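Local coordinates for protein organophosphorus hydrolase (Pseudomonas oleovorans, PDB 4O98) that is a two-zinc hydrolase of the metallo-beta-lactamase superfamily, a lactonase turned by engineering into an efficient phosphotriesterase, at residues S72-M77 / N251-F256; V101-G106 / T134-H139; N159-V164 / K204-K209; F256-V261 / E306-A311. All coordinates share one frame; numbering follows the deposited sequence.

In the fold
Followed from the N terminus, the chain first commits itself at 72-77, the end of helix 67-76, but contact 1 closes only when 251-256 arrives. Within that long loop two shorter ones close in series: contact 2 pairs strands 100-103 and 134-136, and contact 3 adds strand 205-208 beside 161-165. Strands 134-136 and 161-165 are neighbours, so these two contacts build one continuous parallel part of the first sheet of the alpha-beta/beta-alpha sandwich. Contact 4 opens at Phe256, which it shares with contact 1, and closes at 306-311, which leads into an edge strand of the second sheet. None of the loops cross. Contacts 1 and 3 lie on opposite sides of the chain's centre, about 36 Å apart between centres.

Contact 1: S72-M77 / N251-F256; sequences SLLARM and NHAVQF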
loop_
_atom_site.group_PDB
_atom_site.type_symbol
_atom_site.label_atom_id
_atom_site.label_comp_id
_atom_site.label_asym_id
_atom_site.label_seq_id
_atom_site.Cartn_x
_atom_site.Cartn_y
_atom_site.Cartn_z
ATOM N N SER B 72 17.664 10.055 11.708
ATOM C CA SER B 72 18.305 9.256 10.670
ATOM C C SER B 72 17.435 8.051 10.297
ATOM O O SER B 72 17.308 7.699 9.121
ATOM C CB SER B 72 19.682 8.799 11.134
ATOM O OG SER B 72 20.234 7.927 10.176
ATOM N N LEU B 73 16.830 7.431 11.305
ATOM C CA LEU B 73 15.940 6.287 11.088
ATOM C C LEU B 73 14.663 6.717 10.376
ATOM O O LEU B 73 14.172 6.010 9.493
ATOM C CB LEU B 73 15.596 5.619 12.421
ATOM C CG LEU B 73 16.671 4.683 12.968
ATOM C CD1 LEU B 73 16.370 4.266 14.414
ATOM C CD2 LEU B 73 16.791 3.454 12.055
ATOM N N LEU B 74 14.127 7.872 10.765
ATOM C CA LEU B 74 12.947 8.424 10.101
ATOM C C LEU B 74 13.257 8.829 8.656
ATOM O O LEU B 74 12.453 8.585 7.748
ATOM C CB LEU B 74 12.398 9.627 10.870
ATOM C CG LEU B 74 11.919 9.383 12.297
ATOM C CD1 LEU B 74 11.611 10.716 12.968
ATOM C CD2 LEU B 74 10.690 8.498 12.296
ATOM N N ALA B 75 14.414 9.452 8.448
ATOM C CA ALA B 75 14.784 9.896 7.113
ATOM C C ALA B 75 15.036 8.740 6.161
ATOM O O ALA B 75 14.735 8.859 4.980
ATOM C CB ALA B 75 15.984 10.833 7.145
ATOM N N ARG B 76 15.574 7.623 6.644
ATOM C CA ARG B 76 15.849 6.532 5.706
ATOM C C ARG B 76 14.549 5.863 5.241
ATOM O O ARG B 76 14.538 5.154 4.243
ATOM C CB ARG B 76 16.859 5.518 6.259
ATOM C CG ARG B 76 16.267 4.454 7.155
ATOM C CD ARG B 76 17.344 3.552 7.794
ATOM N NE ARG B 76 17.509 2.267 7.107
ATOM C CZ ARG B 76 16.651 1.251 7.206
ATOM N NH1 ARG B 76 16.887 0.113 6.557
ATOM N NH2 ARG B 76 15.552 1.370 7.955
ATOM N N MET B 77 13.451 6.101 5.956
ATOM C CA MET B 77 12.138 5.618 5.503
ATOM C C MET B 77 11.303 6.762 4.943
ATOM O O MET B 77 10.090 6.630 4.762
ATOM C CB MET B 77 11.377 4.939 6.635
ATOM C CG MET B 77 12.006 3.628 7.105
ATOM S SD MET B 77 12.124 2.331 5.855
ATOM C CE MET B 77 10.392 2.018 5.506
ATOM N N ASN B 251 5.802 3.089 15.750
ATOM C CA ASN B 251 6.503 3.736 14.644
ATOM C C ASN B 251 7.339 2.730 13.868
ATOM O O ASN B 251 8.411 2.319 14.332
ATOM C CB ASN B 251 7.389 4.880 15.169
ATOM C CG ASN B 251 8.066 5.670 14.051
ATOM O OD1 ASN B 251 8.779 5.110 13.208
ATOM N ND2 ASN B 251 7.843 6.978 14.040
ATOM N N HIS B 252 6.869 2.362 12.678
ATOM C CA HIS B 252 7.489 1.286 11.900
ATOM C C HIS B 252 8.947 1.592 11.552
ATOM O O HIS B 252 9.773 0.691 11.476
ATOM C CB HIS B 252 6.695 1.027 10.609
ATOM C CG HIS B 252 6.781 2.151 9.621
ATOM N ND1 HIS B 252 7.592 2.097 8.504
ATOM C CD2 HIS B 252 6.196 3.374 9.607
ATOM C CE1 HIS B 252 7.486 3.231 7.831
ATOM N NE2 HIS B 252 6.646 4.024 8.477
ATOM N N ALA B 253 9.256 2.866 11.351
ATOM C CA ALA B 253 10.580 3.264 10.879
ATOM C C ALA B 253 11.679 3.138 11.938
ATOM O O ALA B 253 12.860 3.041 11.596
ATOM C CB ALA B 253 10.542 4.675 10.331
ATOM N N VAL B 254 11.312 3.171 13.215
ATOM C CA VAL B 254 12.337 3.042 14.261
ATOM C C VAL B 254 12.228 1.803 15.164
ATOM O O VAL B 254 13.249 1.222 15.543
ATOM C CB VAL B 254 12.557 4.358 15.083
ATOM C CG1 VAL B 254 11.656 5.470 14.610
ATOM C CG2 VAL B 254 12.437 4.122 16.599
ATOM N N GLN B 255 11.009 1.384 15.500
ATOM C CA GLN B 255 10.865 0.294 16.464
ATOM C C GLN B 255 10.978 -1.129 15.912
ATOM O O GLN B 255 11.021 -2.083 16.699
ATOM C CB GLN B 255 9.579 0.449 17.269
ATOM C CG GLN B 255 9.474 1.766 18.003
ATOM C CD GLN B 255 8.144 1.907 18.674
ATOM O OE1 GLN B 255 7.148 2.210 18.030
ATOM N NE2 GLN B 255 8.108 1.655 19.974
ATOM N N PHE B 256 11.010 -1.301 14.590
ATOM C CA PHE B 256 11.367 -2.620 14.063
ATOM C C PHE B 256 12.889 -2.754 14.187
ATOM O O PHE B 256 13.383 -3.705 14.786
ATOM C CB PHE B 256 10.915 -2.832 12.606
ATOM C CG PHE B 256 9.446 -3.212 12.447
ATOM C CD1 PHE B 256 9.038 -4.542 12.531
ATOM C CD2 PHE B 256 8.489 -2.239 12.175
ATOM C CE1 PHE B 256 7.698 -4.890 12.371
ATOM C CE2 PHE B 256 7.149 -2.577 12.015
ATOM C CZ PHE B 256 6.751 -3.905 12.113
HETATM O O HOH W 1 14.326 3.166 9.257
#
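Met77 and Ala253 meet where the end of helix 67-76 packs against a short, weakly bonded helix at about 252-255, a small helix-to-helix joint in the metallo-beta-lactamase fold. Followed outward, the Met77 side chain begins with CB beside the methyl of Ala253, and its CG then lies 3.7 Å from Ala253 CB. Bends at chi2 (-61°) and chi3 (-64°) carry the thioether on from that methyl to His252, where the terminal CE ends 3.9 Å from His252 CE1, at the edge of the imidazole and near its plane. The same Ala253 methyl covers one face of the His252 ring, so the methyl touches both the Met77 methylenes and the imidazole. The far nitrogen of the ring, NE2, is hydrogen-bonded to Glu316 of the second subunit, which places this joint at the interface between the subunits.

One turn back on the first helix, Leu73 CD1 reaches Val254 CB at 3.9 Å, the two side chains crossing at about a right angle. Leu74 uses a single branch: its CD2 touches Val254 CG1 and lies 3.7 Å from Asn251 ND2. Asn251 is the N-cap of the short helix. Its OD1 accepts weak bonds from Ala253 N and Val254 N, while its own backbone N gives a firmer one, 2.8 Å, to Gln255 OE1, in that amide's carbonyl plane. The two segments exchange no direct hydrogen bond; a water does the joining, donating to Leu73 O at 2.9 Å and to Ala253 O at 2.8 Å.

Contact 2: V101-G106 / T134-H139; sequences VLIDTG and TVLLTH. With ZN (zinc ion), chain F.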
loop_
_atom_site.group_PDB
_atom_site.type_symbol
_atom_site.label_atom_id
_atom_site.label_comp_id
_atom_site.label_asym_id
_atom_site.label_seq_id
_atom_site.Cartn_x
_atom_site.Cartn_y
_atom_site.Cartn_z
ATOM N N VAL B 101 -16.213 -10.578 13.009
ATOM C CA VAL B 101 -15.555 -9.993 14.167
ATOM C C VAL B 101 -14.701 -8.772 13.808
ATOM O O VAL B 101 -13.863 -8.810 12.896
ATOM C CB VAL B 101 -14.750 -11.066 14.959
ATOM C CG1 VAL B 101 -14.201 -12.128 14.036
ATOM C CG2 VAL B 101 -13.638 -10.430 15.780
ATOM N N LEU B 102 -14.948 -7.674 14.515
ATOM C CA LEU B 102 -14.182 -6.457 14.331
ATOM C C LEU B 102 -13.153 -6.330 15.455
ATOM O O LEU B 102 -13.516 -6.306 16.632
ATOM C CB LEU B 102 -15.121 -5.252 14.334
ATOM C CG LEU B 102 -14.498 -3.864 14.151
ATOM C CD1 LEU B 102 -13.765 -3.735 12.797
ATOM C CD2 LEU B 102 -15.577 -2.787 14.302
ATOM N N ILE B 103 -11.872 -6.271 15.089
ATOM C CA ILE B 103 -10.804 -6.049 16.057
ATOM C C ILE B 103 -10.418 -4.558 16.090
ATOM O O ILE B 103 -9.949 -3.995 15.081
ATOM C CB ILE B 103 -9.570 -6.903 15.770
ATOM C CG1 ILE B 103 -9.944 -8.385 15.635
ATOM C CG2 ILE B 103 -8.569 -6.742 16.905
ATOM C CD1 ILE B 103 -10.405 -8.839 14.239
ATOM N N ASP B 104 -10.634 -3.929 17.247
ATOM C CA ASP B 104 -10.501 -2.472 17.415
ATOM C C ASP B 104 -11.482 -1.698 16.516
ATOM O O ASP B 104 -12.067 -2.264 15.586
ATOM C CB ASP B 104 -9.043 -1.993 17.264
ATOM C CG ASP B 104 -8.140 -2.510 18.391
ATOM O OD1 ASP B 104 -8.691 -3.022 19.391
ATOM O OD2 ASP B 104 -6.891 -2.405 18.291
ATOM N N THR B 105 -11.700 -0.416 16.820
ATOM C CA THR B 105 -12.806 0.325 16.211
ATOM C C THR B 105 -12.444 1.749 15.816
ATOM O O THR B 105 -13.302 2.510 15.338
ATOM C CB THR B 105 -14.015 0.406 17.168
ATOM O OG1 THR B 105 -13.679 1.231 18.292
ATOM C CG2 THR B 105 -14.407 -0.986 17.663
ATOM N N GLY B 106 -11.189 2.132 16.020
ATOM C CA GLY B 106 -10.803 3.511 15.755
ATOM C C GLY B 106 -11.230 4.475 16.858
ATOM O O GLY B 106 -11.651 4.045 17.946
ATOM N N THR B 134 -19.228 -9.632 17.043
ATOM C CA THR B 134 -18.187 -9.569 18.060
ATOM C C THR B 134 -17.215 -8.423 17.781
ATOM O O THR B 134 -16.773 -8.234 16.643
ATOM C CB THR B 134 -17.406 -10.882 18.123
ATOM O OG1 THR B 134 -18.328 -11.977 18.123
ATOM C CG2 THR B 134 -16.513 -10.934 19.381
ATOM N N VAL B 135 -16.908 -7.651 18.821
ATOM C CA VAL B 135 -15.827 -6.681 18.778
ATOM C C VAL B 135 -14.741 -7.125 19.747
ATOM O O VAL B 135 -15.002 -7.276 20.943
ATOM C CB VAL B 135 -16.286 -5.289 19.184
ATOM C CG1 VAL B 135 -15.087 -4.367 19.268
ATOM C CG2 VAL B 135 -17.310 -4.749 18.180
ATOM N N LEU B 136 -13.540 -7.367 19.224
ATOM C CA LEU B 136 -12.380 -7.697 20.051
ATOM C C LEU B 136 -11.559 -6.424 20.259
ATOM O O LEU B 136 -11.296 -5.689 19.294
ATOM C CB LEU B 136 -11.525 -8.750 19.350
ATOM C CG LEU B 136 -11.576 -10.204 19.829
ATOM C CD1 LEU B 136 -12.951 -10.561 20.344
ATOM C CD2 LEU B 136 -11.152 -11.174 18.730
ATOM N N LEU B 137 -11.164 -6.137 21.499
ATOM C CA LEU B 137 -10.352 -4.946 21.728
ATOM C C LEU B 137 -8.961 -5.324 22.201
ATOM O O LEU B 137 -8.808 -6.066 23.166
ATOM C CB LEU B 137 -11.018 -4.003 22.729
ATOM C CG LEU B 137 -12.385 -3.382 22.403
ATOM C CD1 LEU B 137 -12.917 -2.636 23.621
ATOM C CD2 LEU B 137 -12.327 -2.433 21.214
ATOM N N THR B 138 -7.940 -4.815 21.520
ATOM C CA THR B 138 -6.572 -5.095 21.945
ATOM C C THR B 138 -6.281 -4.385 23.273
ATOM O O THR B 138 -5.589 -4.930 24.138
ATOM C CB THR B 138 -5.533 -4.714 20.862
ATOM O OG1 THR B 138 -5.617 -3.309 20.566
ATOM C CG2 THR B 138 -5.777 -5.532 19.587
ATOM N N HIS B 139 -6.814 -3.175 23.419
ATOM C CA HIS B 139 -6.739 -2.422 24.679
ATOM C C HIS B 139 -7.755 -1.278 24.648
ATOM O O HIS B 139 -8.401 -1.060 23.622
ATOM C CB HIS B 139 -5.327 -1.901 24.961
ATOM C CG HIS B 139 -4.771 -0.997 23.895
ATOM N ND1 HIS B 139 -4.741 -1.343 22.561
ATOM C CD2 HIS B 139 -4.176 0.221 23.977
ATOM C CE1 HIS B 139 -4.167 -0.374 21.864
ATOM N NE2 HIS B 139 -3.807 0.583 22.701
HETATM ZN ZN ZN F . -2.524 2.480 22.488
HETATM O O HOH W 2 -3.202 4.116 21.344
#
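Asp104 grips Thr138 with both carboxylate oxygens, at the point where two parallel strands of a beta-alpha-beta unit run out into the zinc site of the metallo-beta-lactamase fold. Thr138 N donates to Asp104 OD1 at 2.9 Å, nearly straight at 169°, and Thr138 OG1 donates to Asp104 OD2 at 2.8 Å; each oxygen uses its syn lone pair. With its proton given away, the hydroxyl accepts from His139 ND1 at 2.9 Å, only 3° out of the ring plane. This fixes the rotation of the imidazole and leaves NE2 to bind the zinc ion at 2.3 Å. His141, His226, Asp247 and a water complete that site. OD2 of Asp104 is also hydrogen-bonded to His144, a ligand of the second zinc, so one carboxylate is tied to zinc-binding histidines of both metals, to His144 directly and to His139 by way of Thr138.

Behind it, the strands hold Asp104 in place. Thr134 O receives Leu102 N at 2.9 Å, Leu102 O receives Leu136 N at 2.8 Å, and Leu136 O receives Asp104 N at 2.8 Å, bringing the chain to the aspartate in register. On the sheet face shared by Val101, Ile103 and Leu136, where strand 231-237 also packs, Ile103 and Leu136 lie side by side, and Leu136 CD2 meets Val101 CG2 at 3.9 Å.

Contact 3: N159-V164 / K204-K209; sequences NATVEV and KLKPYK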
loop_
_atom_site.group_PDB
_atom_site.type_symbol
_atom_site.label_atom_id
_atom_site.label_comp_id
_atom_site.label_asym_id
_atom_site.label_seq_id
_atom_site.Cartn_x
_atom_site.Cartn_y
_atom_site.Cartn_z
ATOM N N ASN B 159 -25.584 -4.905 17.560
ATOM C CA ASN B 159 -25.758 -6.335 17.802
ATOM C C ASN B 159 -24.519 -7.041 18.310
ATOM O O ASN B 159 -24.520 -8.257 18.456
ATOM C CB ASN B 159 -26.219 -7.021 16.520
ATOM C CG ASN B 159 -27.512 -6.455 16.015
ATOM O OD1 ASN B 159 -28.421 -6.188 16.799
ATOM N ND2 ASN B 159 -27.595 -6.230 14.708
ATOM N N ALA B 160 -23.460 -6.287 18.577
ATOM C CA ALA B 160 -22.175 -6.911 18.900
ATOM C C ALA B 160 -21.935 -7.124 20.396
ATOM O O ALA B 160 -22.378 -6.336 21.230
ATOM C CB ALA B 160 -21.037 -6.110 18.294
ATOM N N THR B 161 -21.236 -8.206 20.725
ATOM C CA THR B 161 -20.692 -8.382 22.060
ATOM C C THR B 161 -19.270 -7.818 22.050
ATOM O O THR B 161 -18.509 -8.074 21.111
ATOM C CB THR B 161 -20.663 -9.869 22.462
ATOM O OG1 THR B 161 -22.002 -10.336 22.663
ATOM C CG2 THR B 161 -19.867 -10.076 23.746
ATOM N N VAL B 162 -18.913 -7.044 23.075
ATOM C CA VAL B 162 -17.570 -6.480 23.175
ATOM C C VAL B 162 -16.705 -7.286 24.126
ATOM O O VAL B 162 -17.012 -7.403 25.315
ATOM C CB VAL B 162 -17.591 -5.016 23.617
ATOM C CG1 VAL B 162 -16.159 -4.484 23.800
ATOM C CG2 VAL B 162 -18.337 -4.182 22.602
ATOM N N GLU B 163 -15.628 -7.855 23.596
ATOM C CA GLU B 163 -14.690 -8.632 24.403
ATOM C C GLU B 163 -13.485 -7.769 24.795
ATOM O O GLU B 163 -12.734 -7.296 23.926
ATOM C CB GLU B 163 -14.218 -9.858 23.622
ATOM C CG GLU B 163 -15.347 -10.739 23.096
ATOM C CD GLU B 163 -15.813 -11.750 24.130
ATOM O OE1 GLU B 163 -16.558 -12.688 23.763
ATOM O OE2 GLU B 163 -15.422 -11.602 25.313
ATOM N N VAL B 164 -13.309 -7.556 26.098
ATOM C CA VAL B 164 -12.200 -6.750 26.594
ATOM C C VAL B 164 -11.390 -7.596 27.572
ATOM O O VAL B 164 -11.962 -8.300 28.402
ATOM C CB VAL B 164 -12.706 -5.436 27.248
ATOM C CG1 VAL B 164 -13.601 -5.736 28.418
ATOM C CG2 VAL B 164 -11.549 -4.560 27.695
ATOM N N LYS B 204 -23.853 -6.541 26.969
ATOM C CA LYS B 204 -23.043 -6.966 25.836
ATOM C C LYS B 204 -21.566 -6.621 26.053
ATOM O O LYS B 204 -20.796 -6.543 25.087
ATOM C CB LYS B 204 -23.545 -6.315 24.542
ATOM C CG LYS B 204 -24.914 -6.809 24.054
ATOM C CD LYS B 204 -24.954 -8.328 23.930
ATOM C CE LYS B 204 -25.954 -8.785 22.865
ATOM N NZ LYS B 204 -25.456 -8.578 21.467
ATOM N N LEU B 205 -21.175 -6.400 27.311
ATOM C CA LEU B 205 -19.769 -6.163 27.647
ATOM C C LEU B 205 -19.169 -7.336 28.416
ATOM O O LEU B 205 -19.594 -7.645 29.529
ATOM C CB LEU B 205 -19.591 -4.876 28.441
ATOM C CG LEU B 205 -18.147 -4.688 28.926
ATOM C CD1 LEU B 205 -17.216 -4.483 27.742
ATOM C CD2 LEU B 205 -18.035 -3.541 29.917
ATOM N N LYS B 206 -18.171 -7.978 27.820
ATOM C CA LYS B 206 -17.656 -9.232 28.347
ATOM C C LYS B 206 -16.157 -9.183 28.657
ATOM O O LYS B 206 -15.322 -9.283 27.752
ATOM C CB LYS B 206 -17.973 -10.361 27.361
ATOM C CG LYS B 206 -17.435 -11.739 27.733
ATOM C CD LYS B 206 -17.969 -12.803 26.749
ATOM C CE LYS B 206 -17.077 -14.052 26.699
ATOM N NZ LYS B 206 -17.307 -14.882 25.465
ATOM N N PRO B 207 -15.806 -9.015 29.942
ATOM C CA PRO B 207 -14.396 -9.166 30.312
ATOM C C PRO B 207 -14.027 -10.641 30.331
ATOM O O PRO B 207 -14.740 -11.434 30.942
ATOM C CB PRO B 207 -14.333 -8.563 31.722
ATOM C CG PRO B 207 -15.566 -7.693 31.825
ATOM C CD PRO B 207 -16.603 -8.428 31.031
ATOM N N TYR B 208 -12.946 -11.001 29.644
ATOM C CA TYR B 208 -12.497 -12.386 29.550
ATOM C C TYR B 208 -11.112 -12.514 30.174
ATOM O O TYR B 208 -10.327 -11.563 30.143
ATOM C CB TYR B 208 -12.455 -12.844 28.087
ATOM C CG TYR B 208 -11.422 -12.123 27.232
ATOM C CD1 TYR B 208 -10.095 -12.558 27.192
ATOM C CD2 TYR B 208 -11.773 -11.017 26.456
ATOM C CE1 TYR B 208 -9.141 -11.908 26.419
ATOM C CE2 TYR B 208 -10.824 -10.363 25.666
ATOM C CZ TYR B 208 -9.510 -10.819 25.658
ATOM O OH TYR B 208 -8.551 -10.196 24.899
ATOM N N LYS B 209 -10.811 -13.689 30.727
ATOM C CA LYS B 209 -9.516 -13.929 31.363
ATOM C C LYS B 209 -8.497 -14.481 30.368
ATOM O O LYS B 209 -8.840 -14.773 29.221
ATOM C CB LYS B 209 -9.657 -14.885 32.547
ATOM C CG LYS B 209 -10.618 -14.408 33.618
ATOM C CD LYS B 209 -10.605 -15.319 34.841
ATOM C CE LYS B 209 -11.840 -15.086 35.712
ATOM N NZ LYS B 209 -12.154 -13.639 35.892
#
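Glu163 and Lys206 are brought together by contrasting torsions: the glutamate folds sharply at chi2 (-86°), whereas the lysine leaves its backbone with CG opposite N (chi1 177°) and stays extended. The two therefore lie side by side, pointing the same way, and Lys206 NZ reaches Glu163 OE1 at 2.9 Å on its syn lone pair, forming a salt bridge. The other oxygen, OE2, rests against the lysine methylenes, 3.2 Å from Lys206 CG.

The backbones form a parallel ladder. Lys204 O accepts from Val162 N at 2.8 Å, Val162 O from Lys206 N at 2.8 Å, Lys206 O from Val164 N and Val164 O from Tyr208 N. On the face bearing Val162, Val164 and Leu205, Leu205 CD1 packs 3.9 Å from Val164 CG1, under helix 186-201. Tyr208 turns a ring edge to Glu163 C and sends its hydroxyl to Tyr233.

Strand 205-208 is an edge strand of its sheet within this chain, and Lys206 is exposed while Glu163 is buried. The ammonium thus probably offsets the cost of burying the carboxylate and favours its ionised form.

Contact 4: F256-V261 / E306-A311; sequences FAKPEV and EAQGYA
Phe256 and Tyr310 each present a ring edge to a non-ring atom of the other where the loop after helix 252-255 lies along the start of an edge strand, 310-314, of the second sheet in the metallo-beta-lactamase fold. Tyr310 CB stands at the edge of the Phe256 ring, 4.3 Å from CD1, and an aromatic ring, that of Trp312, meets the same ring with its plane turned by only about 25°. The Tyr310 ring in turn has Phe256 O and Pro259 CG at its edge, the latter 4.2 Å from Tyr310 CD1. Beyond the two segments the tyrosine packs on Ala281 and Ala284 of helix 269-286, which Pro259 also touches, so loop and strand share a helical floor.

The backbones join through one bond. Tyr310 N donates to Phe256 O at 2.9 Å, but it approaches from well above the carbonyl plane, 55° out of it and not on a lone pair. Next to this bond Gly309, with no side chain, brings its CA to 3.7 Å from Ala257 O.

Residues 306-309 connect the antiparallel strands 300-305 and 310-314 as the loop of a beta hairpin, drawn together by Glu306 N donating to Gly309 O at 2.8 Å. On the other side, Lys258 opens a type I turn in which Val261 N returns to Lys258 O at 3.0 Å. The lysine chain, bent at chi2 and chi3, curls toward the hairpin loop, and its NZ donates to Gln308 OE1 at 2.7 Å, from above the amide plane.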
loop_
_atom_site.group_PDB
_atom_site.type_symbol
_atom_site.label_atom_id
_atom_site.label_comp_id
_atom_site.label_asym_id
_atom_site.label_seq_id
_atom_site.Cartn_x
_atom_site.Cartn_y
_atom_site.Cartn_z
ATOM N N PHE B 256 11.010 -1.301 14.590
ATOM C CA PHE B 256 11.367 -2.620 14.063
ATOM C C PHE B 256 12.889 -2.754 14.187
ATOM O O PHE B 256 13.383 -3.705 14.786
ATOM C CB PHE B 256 10.915 -2.832 12.606
ATOM C CG PHE B 256 9.446 -3.212 12.447
ATOM C CD1 PHE B 256 9.038 -4.542 12.531
ATOM C CD2 PHE B 256 8.489 -2.239 12.175
ATOM C CE1 PHE B 256 7.698 -4.890 12.371
ATOM C CE2 PHE B 256 7.149 -2.577 12.015
ATOM C CZ PHE B 256 6.751 -3.905 12.113
ATOM N N ALA B 257 13.623 -1.778 13.646
ATOM C CA ALA B 257 15.085 -1.770 13.721
ATOM C C ALA B 257 15.633 -1.664 15.164
ATOM O O ALA B 257 16.670 -2.263 15.491
ATOM C CB ALA B 257 15.639 -0.660 12.876
ATOM N N LYS B 258 14.951 -0.893 16.014
ATOM C CA LYS B 258 15.369 -0.729 17.412
ATOM C C LYS B 258 14.199 -0.950 18.377
ATOM O O LYS B 258 13.629 0.013 18.901
ATOM C CB LYS B 258 15.936 0.677 17.656
ATOM C CG LYS B 258 16.831 1.243 16.559
ATOM C CD LYS B 258 18.184 0.536 16.492
ATOM C CE LYS B 258 19.112 1.006 17.593
ATOM N NZ LYS B 258 20.525 0.560 17.356
ATOM N N PRO B 259 13.838 -2.212 18.629
ATOM C CA PRO B 259 12.644 -2.458 19.452
ATOM C C PRO B 259 12.817 -2.007 20.905
ATOM O O PRO B 259 11.813 -1.893 21.630
ATOM C CB PRO B 259 12.466 -3.977 19.376
ATOM C CG PRO B 259 13.222 -4.399 18.139
ATOM C CD PRO B 259 14.395 -3.451 18.064
ATOM N N GLU B 260 14.053 -1.737 21.324
ATOM C CA GLU B 260 14.278 -1.271 22.691
ATOM C C GLU B 260 13.852 0.183 22.856
ATOM O O GLU B 260 13.696 0.669 23.980
ATOM C CB GLU B 260 15.735 -1.465 23.130
ATOM C CG GLU B 260 16.158 -2.932 23.238
ATOM C CD GLU B 260 15.454 -3.644 24.372
ATOM O OE1 GLU B 260 15.342 -3.035 25.458
ATOM O OE2 GLU B 260 15.007 -4.801 24.180
ATOM N N VAL B 261 13.658 0.874 21.737
ATOM C CA VAL B 261 13.124 2.228 21.781
ATOM C C VAL B 261 11.680 2.178 22.279
ATOM O O VAL B 261 10.859 1.402 21.769
ATOM C CB VAL B 261 13.148 2.886 20.404
ATOM C CG1 VAL B 261 12.417 4.199 20.449
ATOM C CG2 VAL B 261 14.582 3.096 19.937
ATOM N N GLU B 306 16.555 -8.720 10.626
ATOM C CA GLU B 306 17.697 -8.047 10.007
ATOM C C GLU B 306 18.931 -8.275 10.876
ATOM O O GLU B 306 18.841 -8.889 11.941
ATOM C CB GLU B 306 17.450 -6.537 9.858
ATOM C CG GLU B 306 16.296 -6.141 8.917
ATOM C CD GLU B 306 16.638 -6.339 7.445
ATOM O OE1 GLU B 306 15.810 -6.887 6.709
ATOM O OE2 GLU B 306 17.737 -5.945 7.016
ATOM N N ALA B 307 20.078 -7.785 10.423
ATOM C CA ALA B 307 21.315 -7.898 11.202
ATOM C C ALA B 307 21.191 -7.233 12.579
ATOM O O ALA B 307 21.594 -7.805 13.600
ATOM C CB ALA B 307 22.491 -7.304 10.430
ATOM N N GLN B 308 20.634 -6.025 12.596
ATOM C CA GLN B 308 20.474 -5.266 13.829
ATOM C C GLN B 308 19.220 -5.684 14.614
ATOM O O GLN B 308 19.321 -6.212 15.738
ATOM C CB GLN B 308 20.482 -3.760 13.533
ATOM C CG GLN B 308 20.333 -2.871 14.775
ATOM C CD GLN B 308 21.157 -1.589 14.700
ATOM O OE1 GLN B 308 21.717 -1.137 15.706
ATOM N NE2 GLN B 308 21.231 -0.997 13.512
ATOM N N GLY B 309 18.044 -5.462 14.033
ATOM C CA GLY B 309 16.799 -5.860 14.682
ATOM C C GLY B 309 15.857 -6.501 13.667
ATOM O O GLY B 309 16.128 -7.600 13.172
ATOM N N TYR B 310 14.766 -5.817 13.326
ATOM C CA TYR B 310 13.827 -6.376 12.359
ATOM C C TYR B 310 13.420 -5.357 11.279
ATOM O O TYR B 310 13.738 -4.168 11.370
ATOM C CB TYR B 310 12.587 -6.904 13.077
ATOM C CG TYR B 310 12.865 -7.957 14.128
ATOM C CD1 TYR B 310 13.238 -7.598 15.421
ATOM C CD2 TYR B 310 12.749 -9.300 13.833
ATOM C CE1 TYR B 310 13.503 -8.549 16.379
ATOM C CE2 TYR B 310 13.007 -10.263 14.789
ATOM C CZ TYR B 310 13.385 -9.877 16.055
ATOM O OH TYR B 310 13.631 -10.825 17.008
ATOM N N ALA B 311 12.712 -5.826 10.256
ATOM C CA ALA B 311 12.154 -4.934 9.242
ATOM C C ALA B 311 10.703 -5.331 8.953
ATOM O O ALA B 311 10.334 -6.503 9.074
ATOM C CB ALA B 311 12.985 -4.975 7.963
#